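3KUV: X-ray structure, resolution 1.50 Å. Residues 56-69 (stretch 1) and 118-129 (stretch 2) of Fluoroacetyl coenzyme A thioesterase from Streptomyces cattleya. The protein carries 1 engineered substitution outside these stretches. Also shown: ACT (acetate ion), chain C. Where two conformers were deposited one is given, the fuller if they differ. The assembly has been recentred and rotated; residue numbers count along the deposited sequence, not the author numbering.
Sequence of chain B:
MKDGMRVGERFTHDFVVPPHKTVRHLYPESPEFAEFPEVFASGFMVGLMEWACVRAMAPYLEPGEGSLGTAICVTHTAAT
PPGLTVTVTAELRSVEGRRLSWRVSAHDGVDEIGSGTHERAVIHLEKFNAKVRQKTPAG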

# COMPACT_ATOMS: atom_id res chain seq x y z
N ALA B 56 -4.13 17.17 -3.35
CA ALA B 56 -4.65 17.74 -4.63
C ALA B 56 -6.17 18.06 -4.43
O ALA B 56 -6.65 19.08 -4.94
CB ALA B 56 -4.44 16.82 -5.67
N MET B 57 -6.88 17.19 -3.74
CA MET B 57 -8.35 17.32 -3.55
C MET B 57 -8.78 18.28 -2.54
O MET B 57 -10.00 18.67 -2.45
CB MET B 57 -8.77 15.98 -2.91
CG MET B 57 -9.10 15.08 -3.89
SD MET B 57 -9.52 13.45 -2.96
CE MET B 57 -11.18 13.78 -2.44
N ALA B 58 -7.91 18.69 -1.65
CA ALA B 58 -8.38 19.44 -0.44
C ALA B 58 -9.16 20.72 -0.66
O ALA B 58 -10.17 20.98 0.05
CB ALA B 58 -7.19 19.74 0.55
N PRO B 59 -8.75 21.54 -1.62
CA PRO B 59 -9.38 22.87 -1.56
C PRO B 59 -10.77 22.81 -2.14
O PRO B 59 -11.51 23.85 -2.13
CB PRO B 59 -8.48 23.75 -2.44
CG PRO B 59 -7.37 22.89 -3.02
CD PRO B 59 -7.75 21.39 -2.72
N TYR B 60 -11.18 21.66 -2.67
CA TYR B 60 -12.45 21.50 -3.30
C TYR B 60 -13.43 20.64 -2.45
O TYR B 60 -14.56 20.36 -2.91
CB TYR B 60 -12.26 20.75 -4.63
CG TYR B 60 -11.28 21.38 -5.57
CD1 TYR B 60 -11.71 22.31 -6.56
CD2 TYR B 60 -9.89 21.08 -5.51
CE1 TYR B 60 -10.79 22.90 -7.46
CE2 TYR B 60 -8.97 21.69 -6.38
CZ TYR B 60 -9.44 22.57 -7.38
OH TYR B 60 -8.55 23.17 -8.23
N LEU B 61 -13.01 20.19 -1.25
CA LEU B 61 -13.92 19.55 -0.28
C LEU B 61 -14.71 20.64 0.52
O LEU B 61 -14.23 21.75 0.70
CB LEU B 61 -13.12 18.72 0.70
CG LEU B 61 -12.48 17.51 -0.07
CD1 LEU B 61 -12.09 16.54 0.96
CD2 LEU B 61 -13.51 16.81 -1.08
N GLU B 62 -15.88 20.26 1.02
CA GLU B 62 -16.69 21.13 1.90
C GLU B 62 -16.23 20.93 3.31
O GLU B 62 -15.57 19.93 3.67
CB GLU B 62 -18.19 20.74 1.82
CG GLU B 62 -18.83 20.92 0.44
CD GLU B 62 -18.67 22.32 -0.12
OE1 GLU B 62 -18.70 23.30 0.67
OE2 GLU B 62 -18.51 22.45 -1.36
N PRO B 63 -16.62 21.83 4.24
CA PRO B 63 -16.19 21.69 5.62
C PRO B 63 -16.65 20.37 6.23
O PRO B 63 -17.79 20.02 6.01
CB PRO B 63 -16.94 22.88 6.32
CG PRO B 63 -17.00 23.87 5.24
CD PRO B 63 -17.25 23.15 3.96
N GLY B 64 -15.73 19.63 6.89
CA GLY B 64 -16.08 18.39 7.56
C GLY B 64 -15.96 17.17 6.66
O GLY B 64 -16.32 16.10 7.09
N GLU B 65 -15.57 17.37 5.40
CA GLU B 65 -15.38 16.20 4.50
C GLU B 65 -13.95 15.80 4.50
O GLU B 65 -13.04 16.60 4.74
CB GLU B 65 -15.79 16.57 3.08
CG GLU B 65 -17.33 16.61 2.90
CD GLU B 65 -17.82 17.01 1.54
OE1 GLU B 65 -17.10 17.64 0.64
OE2 GLU B 65 -19.01 16.64 1.26
N GLY B 66 -13.72 14.51 4.09
CA GLY B 66 -12.41 14.02 3.75
C GLY B 66 -12.66 12.90 2.74
O GLY B 66 -13.57 13.01 1.96
N SER B 67 -11.72 11.95 2.65
CA SER B 67 -11.87 10.89 1.63
C SER B 67 -11.19 9.61 2.06
O SER B 67 -10.32 9.61 2.97
CB SER B 67 -11.34 11.37 0.22
OG SER B 67 -9.90 11.55 0.34
N LEU B 68 -11.55 8.54 1.37
CA LEU B 68 -10.95 7.23 1.56
C LEU B 68 -10.45 6.72 0.22
O LEU B 68 -11.01 7.06 -0.84
CB LEU B 68 -12.01 6.21 2.01
CG LEU B 68 -12.64 6.45 3.38
CD1 LEU B 68 -13.89 5.57 3.52
CD2 LEU B 68 -11.63 6.29 4.56
N GLY B 69 -9.34 6.02 0.22
CA GLY B 69 -8.93 5.27 -0.98
C GLY B 69 -9.76 4.04 -1.20
O GLY B 69 -9.95 3.25 -0.20
C ACT C . -7.13 4.34 3.65
O ACT C . -7.53 4.52 2.38
OXT ACT C . -5.87 4.41 3.96
CH3 ACT C . -8.17 4.09 4.72
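Stretch 2 (118-129) HERAVIHLEKFN

Stretch 2 carries the end of a β-strand, residues 118-124, and passes directly into a helix that begins at Leu125 and continues beyond Asn129. The strand runs antiparallel to strand 65-69 of stretch 1; the N-to-C directions differ by 143°, and the axes approach to 4.3 Å. Extended backbone angles, such as -133/159 at Arg120 and -130/152 at Ile123, give way to -53/-49 at Leu125. The register pairs Glu65 with His124, Gly66 with Ile123, Ser67 with Val122, Leu68 with Ala121 and Gly69 with Arg120. Gly66 N donates to Ile123 O and Ile123 N to Gly66 O, both at 2.9 Å; two residues along, Leu68 N donates to Ala121 O and Ala121 N to Leu68 O, again both at 2.9 Å. In the alternate pairs the chains come closer, with Ser67 CA and Val122 CA 4.2 Å apart.

Leu68, whose covered area is the largest, shares its sheet face with Ala121 and Ile123. Leu68 CD1 lies 3.8 Å from Ile123 CG2 and 3.7 Å from Phe128 CE1, so one methyl touches both the strand and the helix that follows. Arg120, nearly as well covered, points to the other face along with Ser67 and Val122. With chi3 at 66° and chi4 at 72°, the end of its side chain comes nearer stretch 1, where Arg120 NE and Arg120 NH2 each donate to Ser67 OG at 3.0 Å, a fork that holds the hydroxyl oxygen near the guanidinium plane. Leu68 C and Gly69 N lie over one face of this group, while Met57 SD sits 3.9 Å from Arg120 CD. Val122 continues the same face: its CG2 packs 4.0 Å from Met57 CE and 3.9 Å from Leu61 CD2, and its CG1 lies 3.8 Å from Glu65 CD.

At the far end, the type II turn from Glu62 to Glu65 brings Gly64 O to the start of the helix, where Leu125 N donates to it at 3.0 Å. Gly64 O also lies over one face of the His124 ring and accepts from a water at 2.7 Å; that water accepts in turn from Glu126 N at 2.9 Å. His124 caps the helix, its ND1 accepting from Lys127 N at 3.1 Å. Gly66 leaves room for Leu125: an ideal CB on this glycine would fall 3.0 Å from Leu125 CD2, a clash. At the opposite end of the strand pair, Gly69 CA lies 3.8 Å from His118 NE2, and Gly69 N donates to acetate O at 3.2 Å.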

# COMPACT_ATOMS: atom_id res chain seq x y z
N HIS B 118 -5.56 5.11 -9.24
CA HIS B 118 -6.02 5.18 -7.82
C HIS B 118 -7.40 5.83 -7.85
O HIS B 118 -7.62 6.85 -8.58
CB HIS B 118 -5.09 6.09 -7.02
CG HIS B 118 -5.50 6.20 -5.57
ND1 HIS B 118 -5.57 7.37 -4.83
CD2 HIS B 118 -5.91 5.20 -4.74
CE1 HIS B 118 -5.95 7.09 -3.58
NE2 HIS B 118 -6.16 5.80 -3.52
N GLU B 119 -8.31 5.31 -7.06
CA GLU B 119 -9.67 5.95 -6.92
C GLU B 119 -9.92 6.23 -5.46
O GLU B 119 -9.44 5.48 -4.58
CB GLU B 119 -10.73 4.99 -7.41
CG GLU B 119 -10.69 4.81 -8.98
CD GLU B 119 -9.58 3.93 -9.46
OE1 GLU B 119 -9.36 2.91 -8.80
OE2 GLU B 119 -8.95 4.15 -10.51
N ARG B 120 -10.68 7.31 -5.23
CA ARG B 120 -11.05 7.75 -3.90
C ARG B 120 -12.53 8.08 -3.81
O ARG B 120 -13.16 8.33 -4.81
CB ARG B 120 -10.30 9.04 -3.54
CG ARG B 120 -8.73 8.79 -3.59
CD ARG B 120 -7.94 9.92 -2.93
NE ARG B 120 -8.15 10.02 -1.50
CZ ARG B 120 -7.70 9.17 -0.58
NH1 ARG B 120 -6.85 8.19 -1.00
NH2 ARG B 120 -8.03 9.22 0.71
N ALA B 121 -13.08 8.08 -2.60
CA ALA B 121 -14.44 8.45 -2.35
C ALA B 121 -14.49 9.54 -1.25
O ALA B 121 -13.89 9.35 -0.18
CB ALA B 121 -15.28 7.26 -1.87
N VAL B 122 -15.21 10.63 -1.53
CA VAL B 122 -15.45 11.67 -0.52
C VAL B 122 -16.41 11.15 0.58
O VAL B 122 -17.33 10.41 0.31
CB VAL B 122 -16.10 12.87 -1.20
CG1 VAL B 122 -16.32 13.98 -0.09
CG2 VAL B 122 -15.14 13.46 -2.27
N ILE B 123 -16.04 11.48 1.80
CA ILE B 123 -16.79 11.01 3.01
C ILE B 123 -17.08 12.20 3.90
O ILE B 123 -16.32 13.18 3.92
CB ILE B 123 -16.12 9.88 3.80
CG1 ILE B 123 -14.72 10.28 4.27
CG2 ILE B 123 -16.14 8.53 3.01
CD1 ILE B 123 -14.22 9.36 5.37
N HIS B 124 -18.19 12.09 4.66
CA HIS B 124 -18.44 13.06 5.74
C HIS B 124 -17.70 12.49 6.96
O HIS B 124 -18.05 11.37 7.41
CB HIS B 124 -19.93 13.12 6.00
CG HIS B 124 -20.28 14.13 7.06
ND1 HIS B 124 -20.36 13.82 8.40
CD2 HIS B 124 -20.44 15.49 6.97
CE1 HIS B 124 -20.67 14.92 9.08
NE2 HIS B 124 -20.71 15.94 8.24
N LEU B 125 -16.61 13.13 7.42
CA LEU B 125 -15.76 12.54 8.47
C LEU B 125 -16.51 12.10 9.75
O LEU B 125 -16.29 10.96 10.23
CB LEU B 125 -14.55 13.49 8.88
CG LEU B 125 -13.59 13.59 7.68
CD1 LEU B 125 -12.61 14.75 7.97
CD2 LEU B 125 -12.83 12.31 7.40
N GLU B 126 -17.34 13.00 10.29
CA GLU B 126 -18.04 12.63 11.54
C GLU B 126 -19.00 11.48 11.39
O GLU B 126 -19.04 10.58 12.24
CB GLU B 126 -18.80 13.87 12.09
CG GLU B 126 -17.95 14.93 12.80
CD GLU B 126 -18.76 16.23 13.19
OE1 GLU B 126 -18.07 17.26 13.57
OE2 GLU B 126 -20.05 16.22 13.13
N LYS B 127 -19.75 11.45 10.29
CA LYS B 127 -20.69 10.38 10.04
C LYS B 127 -19.94 9.07 9.90
O LYS B 127 -20.30 8.03 10.48
CB LYS B 127 -21.50 10.67 8.76
CG LYS B 127 -22.54 9.62 8.48
CD LYS B 127 -23.53 9.98 7.34
CE LYS B 127 -22.95 10.01 6.00
NZ LYS B 127 -23.99 10.60 5.08
N PHE B 128 -18.84 9.12 9.10
CA PHE B 128 -18.07 7.91 8.89
C PHE B 128 -17.42 7.42 10.19
O PHE B 128 -17.48 6.24 10.50
CB PHE B 128 -16.99 8.19 7.77
CG PHE B 128 -16.02 7.02 7.57
CD1 PHE B 128 -16.38 5.88 6.86
CD2 PHE B 128 -14.79 7.10 8.17
CE1 PHE B 128 -15.52 4.87 6.71
CE2 PHE B 128 -13.85 6.01 7.98
CZ PHE B 128 -14.25 4.97 7.24
N ASN B 129 -16.80 8.35 10.93
CA ASN B 129 -16.24 7.96 12.22
C ASN B 129 -17.29 7.29 13.16
O ASN B 129 -16.97 6.26 13.81
CB ASN B 129 -15.75 9.23 12.86
CG ASN B 129 -14.54 9.69 12.22
OD1 ASN B 129 -13.78 8.84 11.79
ND2 ASN B 129 -14.30 11.00 12.15
O HOH W 1 -17.14 15.81 9.69